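Local coordinates for ribonucleoside-diphosphate reductase, alpha chain (Actinobacillus ureae ATCC 25976, PDB 6DQX), which probably reduces ribonucleoside diphosphates to deoxyribonucleotides as the catalytic subunit of a class Id ribonucleotide reductase, at residues Phe181-Trp195 and Leu207-Leu219. Residues are numbered along the deposited sequence; the frame is centred on the assembly and turned at random.
Sequences FAGYIDIEHGDIDEW and LMYYGVCVGHDWL. With EDO (1,2-ethanediol), chain G.
Ile187 and Trp218 pack together where the two strands of a beta-alpha-beta unit of the ribonucleotide reductase barrel run out; strands 181-186 and 209-213 of this unit run parallel with the short helix 192-195 in the crossover between them. The methyl CG2 of Ile187 sits squarely over the indole, 3.7 Å from the centroid of its five-membered ring, a CH-pi contact. With CG1 anti to the backbone N (chi1 -161°), the longer branch carries CD1 across the same face to the six-membered ring, 3.5 Å from Trp218 CH2. Val212 CG1 packs on Ile187 CB at 3.6 Å, while its other methyl, CG2, meets Ile192 CD1. Leu232 of helix 227-243 closes on both Ile187 and Trp218.

Helix 192-195 lies over the sheet face that carries Ile185 and Val212. Trp195 turns the edge of its indole to Tyr210, where Trp195 CE3 lies 4.0 Å from Tyr210 CD2, and takes the bent end of Met208 near CZ3. The Met208 sulfur also lies at the rim of the Phe181 ring, a Met-aromatic contact. On the other face, Tyr184 spreads its ring over Gly211, whose N lies above it, and meets Cys213 SG at the ring edge; the Tyr184 hydroxyl is hydrogen-bonded to Asn273 O.

Six backbone hydrogen bonds join the strands, alternating in direction from Tyr209 N to Phe181 O through to Ile187 N to Cys213 O. Further along, Asp186 OD1 forms a salt bridge with Lys251 and OD2 a hydrogen bond with Tyr137, and the Asp186 side chain lies about 5 Å from a bound magnesium ion. Glu188 OE2 makes a second salt bridge to Lys251, and Glu188 OE1 accepts a hydrogen bond at 2.7 Å from a water that in turn accepts one from Gly215 N, 2.8 Å away, at the start of helix 216-223.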
# COMPACT_ATOMS: atom_id res chain seq x y z
N PHE A 181 5.40 -2.95 12.46
CA PHE A 181 6.40 -2.48 11.53
C PHE A 181 7.25 -1.39 12.16
O PHE A 181 6.74 -0.52 12.90
CB PHE A 181 5.69 -1.94 10.26
CG PHE A 181 6.63 -1.41 9.22
CD1 PHE A 181 7.29 -2.26 8.35
CD2 PHE A 181 6.81 -0.06 9.08
CE1 PHE A 181 8.13 -1.77 7.37
CE2 PHE A 181 7.66 0.45 8.13
CZ PHE A 181 8.33 -0.41 7.26
N ALA A 182 8.54 -1.41 11.86
CA ALA A 182 9.45 -0.36 12.25
C ALA A 182 10.21 0.17 11.08
O ALA A 182 10.83 -0.60 10.32
CB ALA A 182 10.45 -0.85 13.31
N GLY A 183 10.17 1.48 10.91
CA GLY A 183 10.95 2.15 9.87
C GLY A 183 12.19 2.79 10.45
O GLY A 183 12.13 3.35 11.53
N TYR A 184 13.30 2.72 9.73
CA TYR A 184 14.56 3.36 10.14
C TYR A 184 14.98 4.50 9.21
O TYR A 184 15.00 4.33 7.99
CB TYR A 184 15.66 2.31 10.21
CG TYR A 184 15.55 1.38 11.41
CD1 TYR A 184 14.65 0.32 11.41
CD2 TYR A 184 16.36 1.56 12.52
CE1 TYR A 184 14.56 -0.53 12.50
CE2 TYR A 184 16.28 0.70 13.61
CZ TYR A 184 15.39 -0.33 13.59
OH TYR A 184 15.32 -1.18 14.66
N ILE A 185 15.40 5.61 9.81
CA ILE A 185 15.83 6.82 9.10
C ILE A 185 17.14 7.33 9.73
O ILE A 185 17.31 7.27 10.95
CB ILE A 185 14.68 7.88 9.15
CG1 ILE A 185 14.91 9.03 8.17
CG2 ILE A 185 14.43 8.40 10.56
CD1 ILE A 185 14.71 8.64 6.73
N ASP A 186 18.06 7.83 8.91
CA ASP A 186 19.33 8.37 9.44
C ASP A 186 19.08 9.75 10.08
O ASP A 186 18.23 10.52 9.59
CB ASP A 186 20.36 8.46 8.36
CG ASP A 186 20.58 7.12 7.67
OD1 ASP A 186 21.44 6.32 8.13
OD2 ASP A 186 19.84 6.85 6.71
N ILE A 187 19.78 10.03 11.18
CA ILE A 187 19.61 11.32 11.90
C ILE A 187 20.02 12.52 11.03
O ILE A 187 19.52 13.63 11.26
CB ILE A 187 20.37 11.33 13.25
CG1 ILE A 187 19.81 12.44 14.18
CG2 ILE A 187 21.87 11.39 13.04
CD1 ILE A 187 20.23 12.31 15.62
N GLU A 188 20.89 12.27 10.03
CA GLU A 188 21.36 13.31 9.09
C GLU A 188 20.45 13.51 7.86
O GLU A 188 20.74 14.35 7.03
CB GLU A 188 22.81 13.12 8.66
CG GLU A 188 23.10 11.97 7.69
CD GLU A 188 23.34 10.62 8.37
OE1 GLU A 188 22.94 10.45 9.54
OE2 GLU A 188 23.90 9.72 7.71
N HIS A 189 19.36 12.75 7.79
CA HIS A 189 18.49 12.73 6.61
C HIS A 189 17.72 14.04 6.55
O HIS A 189 17.33 14.58 7.59
CB HIS A 189 17.48 11.57 6.68
CG HIS A 189 16.81 11.27 5.37
ND1 HIS A 189 15.64 11.89 4.95
CD2 HIS A 189 17.15 10.41 4.38
CE1 HIS A 189 15.30 11.43 3.76
NE2 HIS A 189 16.19 10.52 3.39
N GLY A 190 17.46 14.50 5.33
CA GLY A 190 16.68 15.71 5.13
C GLY A 190 15.35 15.75 5.84
O GLY A 190 14.92 16.83 6.25
N ASP A 191 14.71 14.59 6.01
CA ASP A 191 13.36 14.51 6.57
C ASP A 191 13.30 14.19 8.07
O ASP A 191 12.22 13.93 8.59
CB ASP A 191 12.52 13.48 5.81
CG ASP A 191 12.44 13.75 4.31
OD1 ASP A 191 12.45 14.93 3.88
OD2 ASP A 191 12.39 12.74 3.55
N ILE A 192 14.44 14.22 8.76
CA ILE A 192 14.50 13.82 10.16
C ILE A 192 13.46 14.54 11.05
O ILE A 192 12.81 13.92 11.88
CB ILE A 192 15.95 13.93 10.72
CG1 ILE A 192 16.07 13.24 12.10
CG2 ILE A 192 16.44 15.36 10.84
CD1 ILE A 192 15.60 11.81 12.15
N ASP A 193 13.28 15.85 10.84
CA ASP A 193 12.27 16.61 11.62
C ASP A 193 10.85 16.06 11.46
O ASP A 193 10.09 16.04 12.42
CB ASP A 193 12.30 18.11 11.27
CG ASP A 193 13.55 18.81 11.76
OD1 ASP A 193 14.09 18.43 12.83
OD2 ASP A 193 14.01 19.77 11.08
N GLU A 194 10.50 15.59 10.25
CA GLU A 194 9.17 15.01 10.06
C GLU A 194 9.02 13.69 10.83
O GLU A 194 7.99 13.43 11.40
CB GLU A 194 8.84 14.77 8.59
CG GLU A 194 8.74 16.04 7.76
CD GLU A 194 8.28 15.73 6.35
OE1 GLU A 194 9.10 15.87 5.40
OE2 GLU A 194 7.13 15.29 6.20
N TRP A 195 10.05 12.85 10.78
CA TRP A 195 10.02 11.56 11.50
C TRP A 195 9.95 11.74 13.02
O TRP A 195 9.26 11.00 13.69
CB TRP A 195 11.24 10.73 11.13
CG TRP A 195 11.18 10.12 9.77
CD1 TRP A 195 11.37 10.76 8.57
CD2 TRP A 195 10.91 8.76 9.45
NE1 TRP A 195 11.26 9.87 7.53
CE2 TRP A 195 10.97 8.63 8.04
CE3 TRP A 195 10.62 7.62 10.22
CZ2 TRP A 195 10.75 7.42 7.38
CZ3 TRP A 195 10.41 6.41 9.56
CH2 TRP A 195 10.45 6.32 8.16
N LEU A 207 0.76 4.06 14.22
CA LEU A 207 0.80 2.60 14.44
C LEU A 207 2.21 2.04 14.33
O LEU A 207 2.60 1.22 15.15
CB LEU A 207 -0.13 1.86 13.46
CG LEU A 207 -1.60 2.33 13.41
CD1 LEU A 207 -2.47 1.32 12.67
CD2 LEU A 207 -2.17 2.60 14.79
N MET A 208 2.95 2.46 13.31
CA MET A 208 4.28 1.94 13.09
C MET A 208 5.25 2.56 14.08
O MET A 208 5.05 3.69 14.59
CB MET A 208 4.76 2.15 11.66
CG MET A 208 4.96 3.58 11.22
SD MET A 208 5.71 3.67 9.59
CE MET A 208 7.43 3.85 9.98
N TYR A 209 6.29 1.79 14.40
CA TYR A 209 7.40 2.30 15.20
C TYR A 209 8.50 2.82 14.30
O TYR A 209 8.47 2.64 13.07
CB TYR A 209 7.95 1.18 16.09
CG TYR A 209 6.91 0.59 16.99
CD1 TYR A 209 6.32 1.36 18.00
CD2 TYR A 209 6.50 -0.73 16.83
CE1 TYR A 209 5.35 0.82 18.83
CE2 TYR A 209 5.53 -1.29 17.66
CZ TYR A 209 4.96 -0.51 18.66
OH TYR A 209 3.99 -1.06 19.47
N TYR A 210 9.48 3.50 14.89
CA TYR A 210 10.66 3.91 14.16
C TYR A 210 11.92 3.95 15.00
O TYR A 210 11.87 4.03 16.23
CB TYR A 210 10.49 5.24 13.40
CG TYR A 210 10.49 6.52 14.26
CD1 TYR A 210 9.53 6.72 15.24
CD2 TYR A 210 11.47 7.47 14.10
CE1 TYR A 210 9.54 7.87 16.03
CE2 TYR A 210 11.50 8.62 14.87
CZ TYR A 210 10.52 8.81 15.82
OH TYR A 210 10.60 9.93 16.56
N GLY A 211 13.02 3.88 14.27
CA GLY A 211 14.36 4.00 14.79
C GLY A 211 15.14 5.03 14.01
O GLY A 211 14.88 5.28 12.82
N VAL A 212 16.12 5.61 14.69
CA VAL A 212 16.98 6.61 14.10
C VAL A 212 18.42 6.11 14.07
O VAL A 212 18.97 5.66 15.09
CB VAL A 212 16.88 7.94 14.86
CG1 VAL A 212 17.91 8.93 14.33
CG2 VAL A 212 15.47 8.51 14.71
N CYS A 213 19.01 6.17 12.89
CA CYS A 213 20.38 5.72 12.69
C CYS A 213 21.36 6.86 12.92
O CYS A 213 21.34 7.86 12.22
CB CYS A 213 20.57 5.09 11.30
SG CYS A 213 19.19 4.04 10.81
N VAL A 214 22.22 6.69 13.93
CA VAL A 214 23.08 7.76 14.43
C VAL A 214 24.53 7.35 14.34
O VAL A 214 24.93 6.35 14.99
CB VAL A 214 22.76 8.04 15.92
CG1 VAL A 214 23.63 9.19 16.44
CG2 VAL A 214 21.29 8.34 16.11
N GLY A 215 25.31 8.09 13.55
CA GLY A 215 26.72 7.81 13.30
C GLY A 215 27.66 8.39 14.35
O GLY A 215 27.31 9.31 15.10
N HIS A 216 28.87 7.84 14.39
CA HIS A 216 29.92 8.28 15.31
C HIS A 216 30.31 9.75 15.05
O HIS A 216 30.25 10.57 15.96
CB HIS A 216 31.15 7.37 15.17
CG HIS A 216 32.32 7.79 16.01
ND1 HIS A 216 32.37 7.60 17.37
CD2 HIS A 216 33.49 8.39 15.67
CE1 HIS A 216 33.52 8.06 17.83
NE2 HIS A 216 34.22 8.55 16.82
N ASP A 217 30.64 10.07 13.80
CA ASP A 217 31.10 11.43 13.45
C ASP A 217 30.02 12.49 13.74
O ASP A 217 30.34 13.57 14.23
CB ASP A 217 31.56 11.51 11.98
CG ASP A 217 32.83 10.74 11.72
OD1 ASP A 217 33.59 10.48 12.67
OD2 ASP A 217 33.08 10.40 10.54
N TRP A 218 28.75 12.16 13.46
CA TRP A 218 27.62 13.03 13.79
C TRP A 218 27.58 13.34 15.29
O TRP A 218 27.46 14.51 15.70
CB TRP A 218 26.28 12.43 13.32
CG TRP A 218 25.14 13.41 13.36
CD1 TRP A 218 24.69 14.15 12.32
CD2 TRP A 218 24.34 13.76 14.49
NE1 TRP A 218 23.66 14.95 12.73
CE2 TRP A 218 23.42 14.73 14.06
CE3 TRP A 218 24.30 13.35 15.83
CZ2 TRP A 218 22.47 15.30 14.91
CZ3 TRP A 218 23.38 13.91 16.68
CH2 TRP A 218 22.46 14.88 16.21
N LEU A 219 27.65 12.29 16.11
CA LEU A 219 27.67 12.48 17.56
C LEU A 219 28.89 13.22 18.06
O LEU A 219 28.76 14.00 19.01
CB LEU A 219 27.56 11.15 18.32
CG LEU A 219 26.17 10.57 18.47
CD1 LEU A 219 26.33 9.15 19.00
CD2 LEU A 219 25.28 11.40 19.38
C1 EDO G . 22.11 17.31 10.75
O1 EDO G . 23.34 16.77 10.24
C2 EDO G . 21.04 16.29 10.41
O2 EDO G . 19.64 16.58 10.61
O HOH W 1 4.00 -1.36 14.48
O HOH W 2 24.82 9.97 11.47